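Local coordinates for protein N-acyl-D-glutamate deacylase (Bordetella bronchiseptica, PDB 3GIP) that hydrolyses N-acyl-D-glutamate to D-glutamate and a carboxylate, as a zinc-binding deacylase of the amidohydrolase superfamily, at residues F184-A189 and A199-L204; H215-R220 and E231-I236. One frame throughout, in Å; residues are numbered along the deposited sequence.

Interaction 1 of 2, residues F184-A189 and A199-L204; sequences FSTGLA and AELEGL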
loop_
_atom_site.group_PDB
_atom_site.type_symbol
_atom_site.label_atom_id
_atom_site.label_comp_id
_atom_site.label_asym_id
_atom_site.label_seq_id
_atom_site.Cartn_x
_atom_site.Cartn_y
_atom_site.Cartn_z
ATOM N N PHE A 184 9.029 7.113 -7.234
ATOM C CA PHE A 184 7.910 7.332 -8.133
ATOM C C PHE A 184 7.248 5.992 -8.433
ATOM O O PHE A 184 7.880 4.934 -8.320
ATOM C CB PHE A 184 8.373 8.024 -9.427
ATOM C CG PHE A 184 9.098 7.124 -10.387
ATOM C CD1 PHE A 184 8.453 6.638 -11.519
ATOM C CD2 PHE A 184 10.433 6.782 -10.176
ATOM C CE1 PHE A 184 9.129 5.822 -12.434
ATOM C CE2 PHE A 184 11.118 5.966 -11.083
ATOM C CZ PHE A 184 10.461 5.488 -12.214
ATOM N N SER A 185 5.973 6.035 -8.792
ATOM C CA SER A 185 5.254 4.811 -9.103
ATOM C C SER A 185 4.728 4.873 -10.521
ATOM O O SER A 185 4.509 5.959 -11.062
ATOM C CB SER A 185 4.075 4.631 -8.144
ATOM O OG SER A 185 3.067 5.607 -8.377
ATOM N N THR A 186 4.540 3.707 -11.127
ATOM C CA THR A 186 3.986 3.636 -12.469
ATOM C C THR A 186 2.719 2.789 -12.446
ATOM O O THR A 186 2.543 1.931 -11.573
ATOM C CB THR A 186 4.976 3.015 -13.487
ATOM O OG1 THR A 186 5.525 1.800 -12.958
ATOM C CG2 THR A 186 6.103 3.985 -13.794
ATOM N N GLY A 187 1.830 3.067 -13.394
ATOM C CA GLY A 187 0.588 2.322 -13.538
ATOM C C GLY A 187 0.535 2.019 -15.021
ATOM O O GLY A 187 -0.258 2.601 -15.766
ATOM N N LEU A 188 1.394 1.103 -15.453
ATOM C CA LEU A 188 1.511 0.762 -16.863
ATOM C C LEU A 188 0.295 0.090 -17.485
ATOM O O LEU A 188 0.190 0.000 -18.707
ATOM C CB LEU A 188 2.774 -0.081 -17.080
ATOM C CG LEU A 188 4.050 0.579 -16.536
ATOM C CD1 LEU A 188 5.260 -0.261 -16.910
ATOM C CD2 LEU A 188 4.196 1.996 -17.096
ATOM N N ALA A 189 -0.632 -0.359 -16.645
ATOM C CA ALA A 189 -1.850 -0.997 -17.131
ATOM C C ALA A 189 -2.932 0.059 -17.339
ATOM O O ALA A 189 -4.015 -0.243 -17.839
ATOM C CB ALA A 189 -2.334 -2.045 -16.119
ATOM N N ALA A 199 12.584 4.282 -22.837
ATOM C CA ALA A 199 13.372 5.498 -22.624
ATOM C C ALA A 199 12.771 6.458 -21.598
ATOM O O ALA A 199 13.492 7.046 -20.789
ATOM C CB ALA A 199 13.577 6.224 -23.955
ATOM N N GLU A 200 11.454 6.621 -21.641
ATOM C CA GLU A 200 10.762 7.511 -20.719
ATOM C C GLU A 200 10.865 7.028 -19.276
ATOM O O GLU A 200 11.196 7.794 -18.366
ATOM C CB GLU A 200 9.287 7.622 -21.117
ATOM C CG GLU A 200 8.455 8.517 -20.211
ATOM C CD GLU A 200 7.024 8.660 -20.695
ATOM O OE1 GLU A 200 6.798 8.558 -21.920
ATOM O OE2 GLU A 200 6.127 8.893 -19.856
ATOM N N LEU A 201 10.585 5.746 -19.073
ATOM C CA LEU A 201 10.626 5.165 -17.740
ATOM C C LEU A 201 12.050 5.099 -17.195
ATOM O O LEU A 201 12.280 5.341 -16.007
ATOM C CB LEU A 201 9.986 3.773 -17.776
ATOM C CG LEU A 201 8.549 3.789 -18.323
ATOM C CD1 LEU A 201 8.006 2.369 -18.418
ATOM C CD2 LEU A 201 7.666 4.650 -17.422
ATOM N N GLU A 202 13.005 4.795 -18.067
ATOM C CA GLU A 202 14.403 4.712 -17.660
ATOM C C GLU A 202 14.907 6.084 -17.231
ATOM O O GLU A 202 15.690 6.198 -16.291
ATOM C CB GLU A 202 15.258 4.173 -18.809
ATOM C CG GLU A 202 14.869 2.769 -19.242
ATOM C CD GLU A 202 15.638 2.294 -20.457
ATOM O OE1 GLU A 202 15.915 3.128 -21.348
ATOM O OE2 GLU A 202 15.949 1.086 -20.530
ATOM N N GLY A 203 14.454 7.124 -17.929
ATOM C CA GLY A 203 14.866 8.473 -17.582
ATOM C C GLY A 203 14.475 8.807 -16.156
ATOM O O GLY A 203 15.272 9.354 -15.393
ATOM N N LEU A 204 13.242 8.470 -15.787
ATOM C CA LEU A 204 12.763 8.736 -14.437
ATOM C C LEU A 204 13.510 7.853 -13.441
ATOM O O LEU A 204 13.855 8.291 -12.340
ATOM C CB LEU A 204 11.257 8.472 -14.356
ATOM C CG LEU A 204 10.415 9.423 -15.214
ATOM C CD1 LEU A 204 8.962 8.967 -15.242
ATOM C CD2 LEU A 204 10.521 10.834 -14.655
#
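Phe184 opens the contact by laying its ring against Leu204 of the helix. Leu204 CB stands over one face of the ring, offset toward the rim, in a CH-pi contact. It is 4.0 Å from the centroid of the Phe184 ring and 22° off the ring normal. The nearest ring atom is Phe184 CZ, 3.8 Å from Leu204 CB. The ring also stacks with that of His215 on the next strand and touches Leu173 of helix 163-179.

Thr186 is the next residue to face the helix. The Thr186 and Leu201 side chains cross obliquely, with Thr186 CG2 4.0 Å from Leu201 CD2. CG2 lies anti to the carbonyl carbon, beside the backbone N, and this position turns the methyl to Leu201. The hydroxyl OG1, between the backbone N and the carbonyl carbon, has a different task: it is hydrogen-bonded to His215 NE2 and to Ser217 OG on strand 214-218. The residue therefore gives a methyl to the helix and a polar group to the neighbouring strand.

Leu188 follows, just past the end of the strand. It reaches toward Leu201 tip to tip, and Leu188 CD2 comes within 4.1 Å of Leu201 CD1. The two methyls of Leu201 thus divide their contacts, CD2 to Thr186 and CD1 to Leu188. His146 of helix 146-153 also packs on Leu201 and Leu204.

Every residue that touches here is buried, and the contact is apolar. Strand and helix run nearly antiparallel, 161° between their directions, with their axes 10.7 Å apart at the closest. This is the inward packing of a helix on its preceding strand in a beta-alpha-beta unit, as in the TIM-barrel fold of the amidohydrolase family.

Interaction 2 of 2, residues H215-R220 and E231-I236; sequences HTSHIR and EEVLAI. With ZN (zinc ion), chain F.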
loop_
_atom_site.group_PDB
_atom_site.type_symbol
_atom_site.label_atom_id
_atom_site.label_comp_id
_atom_site.label_asym_id
_atom_site.label_seq_id
_atom_site.Cartn_x
_atom_site.Cartn_y
_atom_site.Cartn_z
ATOM N N HIS A 215 11.304 2.873 -7.521
ATOM C CA HIS A 215 10.401 2.824 -8.655
ATOM C C HIS A 215 9.480 1.688 -8.237
ATOM O O HIS A 215 9.921 0.537 -8.178
ATOM C CB HIS A 215 11.052 2.395 -9.969
ATOM C CG HIS A 215 10.047 2.080 -11.040
ATOM N ND1 HIS A 215 10.303 1.210 -12.078
ATOM C CD2 HIS A 215 8.774 2.509 -11.217
ATOM C CE1 HIS A 215 9.230 1.114 -12.846
ATOM N NE2 HIS A 215 8.288 1.893 -12.345
ATOM N N THR A 216 8.235 2.002 -7.899
ATOM C CA THR A 216 7.278 0.957 -7.537
ATOM C C THR A 216 6.393 0.859 -8.770
ATOM O O THR A 216 6.133 1.868 -9.435
ATOM C CB THR A 216 6.445 1.324 -6.293
ATOM O OG1 THR A 216 5.597 2.440 -6.584
ATOM C CG2 THR A 216 7.362 1.671 -5.127
ATOM N N SER A 217 5.919 -0.338 -9.094
ATOM C CA SER A 217 5.132 -0.465 -10.304
ATOM C C SER A 217 3.941 -1.398 -10.347
ATOM O O SER A 217 4.011 -2.550 -9.913
ATOM C CB SER A 217 6.065 -0.840 -11.467
ATOM O OG SER A 217 5.349 -1.007 -12.685
ATOM N N HIS A 218 2.838 -0.864 -10.860
ATOM C CA HIS A 218 1.652 -1.657 -11.111
ATOM C C HIS A 218 2.029 -1.925 -12.566
ATOM O O HIS A 218 1.924 -1.039 -13.422
ATOM C CB HIS A 218 0.380 -0.809 -11.009
ATOM C CG HIS A 218 -0.853 -1.517 -11.482
ATOM N ND1 HIS A 218 -2.056 -1.454 -10.808
ATOM C CD2 HIS A 218 -1.074 -2.281 -12.578
ATOM C CE1 HIS A 218 -2.963 -2.152 -11.470
ATOM N NE2 HIS A 218 -2.393 -2.662 -12.547
ATOM N N ILE A 219 2.518 -3.131 -12.831
ATOM C CA ILE A 219 2.996 -3.486 -14.162
ATOM C C ILE A 219 1.991 -3.423 -15.315
ATOM O O ILE A 219 0.780 -3.339 -15.109
ATOM C CB ILE A 219 3.730 -4.848 -14.112
ATOM C CG1 ILE A 219 2.769 -5.975 -13.735
ATOM C CG2 ILE A 219 4.849 -4.771 -13.066
ATOM C CD1 ILE A 219 3.459 -7.321 -13.603
ATOM N N ARG A 220 2.521 -3.462 -16.535
ATOM C CA ARG A 220 1.714 -3.327 -17.745
ATOM C C ARG A 220 0.517 -4.260 -17.871
ATOM O O ARG A 220 -0.566 -3.835 -18.278
ATOM C CB ARG A 220 2.612 -3.449 -18.979
ATOM C CG ARG A 220 1.942 -3.012 -20.276
ATOM C CD ARG A 220 2.965 -2.914 -21.402
ATOM N NE ARG A 220 3.981 -1.898 -21.126
ATOM C CZ ARG A 220 3.826 -0.598 -21.366
ATOM N NH1 ARG A 220 2.695 -0.149 -21.896
ATOM N NH2 ARG A 220 4.801 0.254 -21.069
ATOM N N GLU A 231 9.304 -8.612 -16.595
ATOM C CA GLU A 231 10.589 -8.463 -17.274
ATOM C C GLU A 231 10.822 -7.002 -17.660
ATOM O O GLU A 231 11.941 -6.501 -17.568
ATOM C CB GLU A 231 10.624 -9.352 -18.525
ATOM C CG GLU A 231 11.792 -9.102 -19.489
ATOM C CD GLU A 231 13.162 -9.269 -18.849
ATOM O OE1 GLU A 231 13.265 -9.932 -17.794
ATOM O OE2 GLU A 231 14.149 -8.742 -19.418
ATOM N N GLU A 232 9.758 -6.323 -18.078
ATOM C CA GLU A 232 9.863 -4.923 -18.480
ATOM C C GLU A 232 10.374 -4.023 -17.357
ATOM O O GLU A 232 11.261 -3.194 -17.574
ATOM C CB GLU A 232 8.506 -4.406 -18.977
ATOM C CG GLU A 232 8.469 -2.896 -19.212
ATOM C CD GLU A 232 7.165 -2.420 -19.822
ATOM O OE1 GLU A 232 6.125 -3.071 -19.599
ATOM O OE2 GLU A 232 7.176 -1.379 -20.518
ATOM N N VAL A 233 9.822 -4.176 -16.158
ATOM C CA VAL A 233 10.264 -3.337 -15.050
ATOM C C VAL A 233 11.600 -3.797 -14.472
ATOM O O VAL A 233 12.338 -2.997 -13.897
ATOM C CB VAL A 233 9.197 -3.251 -13.928
ATOM C CG1 VAL A 233 7.934 -2.602 -14.473
ATOM C CG2 VAL A 233 8.895 -4.628 -13.367
ATOM N N LEU A 234 11.923 -5.079 -14.622
ATOM C CA LEU A 234 13.205 -5.565 -14.120
ATOM C C LEU A 234 14.313 -5.053 -15.037
ATOM O O LEU A 234 15.411 -4.739 -14.580
ATOM C CB LEU A 234 13.236 -7.096 -14.067
ATOM C CG LEU A 234 12.393 -7.742 -12.963
ATOM C CD1 LEU A 234 12.585 -9.251 -13.005
ATOM C CD2 LEU A 234 12.803 -7.195 -11.602
ATOM N N ALA A 235 14.013 -4.958 -16.329
ATOM C CA ALA A 235 14.985 -4.470 -17.302
ATOM C C ALA A 235 15.350 -3.030 -16.965
ATOM O O ALA A 235 16.503 -2.620 -17.097
ATOM C CB ALA A 235 14.408 -4.553 -18.708
ATOM N N ILE A 236 14.358 -2.261 -16.532
ATOM C CA ILE A 236 14.583 -0.872 -16.155
ATOM C C ILE A 236 15.487 -0.834 -14.928
ATOM O O ILE A 236 16.392 -0.008 -14.835
ATOM C CB ILE A 236 13.250 -0.165 -15.829
ATOM C CG1 ILE A 236 12.405 -0.053 -17.099
ATOM C CG2 ILE A 236 13.512 1.207 -15.225
ATOM C CD1 ILE A 236 10.999 0.436 -16.856
HETATM ZN ZN ZN F . -2.292 -0.978 -8.870
HETATM O O HOH W 1 12.435 -0.649 -12.301
HETATM O O HOH W 2 5.423 -3.730 -17.024
#
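Strand 215-218 and helix 231-236 run nearly antiparallel, at 169°, with their axes 10.2 Å apart at the closest, and Ile219 and Val233 have the nearest CA atoms. Val233 is the apolar centre of the contact. Its CG1 lies 3.5 Å from Ser217 OG. That hydroxyl is also hydrogen-bonded to Thr186 OG1 of the adjoining strand. Ile219 crosses Val233 at about a right angle, and Ile219 CG2 is 4.0 Å from Val233 CG1. Ile236 CD1 and Val233 CG1 both come obliquely to the His215 ring. Water 1 joins His215 ND1, at the edge and in the ring plane, to the backbone oxygen Val233 O. The other ring nitrogen, NE2, has Thr186 OG1 as its partner.

The polar end is a salt bridge. Arg220 grips Glu232 side-on with two nitrogens, one to each oxygen. Arg220 NE is 2.9 Å from Glu232 OE1, on the syn lone pair, with an N-H...O angle of 162°. Arg220 NH2 is also 2.9 Å from Glu232 OE2, met on the syn side but 17° out of the carboxylate plane. The side chains cross at about a right angle, yet the guanidinium and carboxylate planes are nearly coplanar, which lets NE and NH2 each meet one oxygen. Water 2 accepts from Arg220 N and donates to Glu232 OE1. Ala194 O and Ala196 O bind Arg220 NH1 and NH2.

His218 points the other way and binds the zinc ion through ND1 at 2.0 Å; Cys95 and His248 are further ligands. The helix thus packs behind the strand that carries a metal ligand. Paired hydrogen bonds and opposite charges fix the guanidinium against the carboxylate, and probably tie the loop after His218 to helix 226-240.

In the fold
Interactions 1 and 2 are successive strand-helix packings of one barrel. Strands 183-187 and 214-218 are parallel neighbours, and helix 198-210 leads from the first to the second. The contact of 184-189 with 199-204 is wholly buried and apolar. That of 215-220 with 231-236 is also buried for the most part, but mixes Val233 and Ile219 with polar His215 and Ser217, and adds waters and a partly exposed salt bridge at one end. The two meet directly: Thr186 O lies 2.9 Å from His218 N, a probable hydrogen bond. Ile236 also touches Leu201, so the helices pack on each other. Of the two, only interaction 2 holds a zinc ligand, His218.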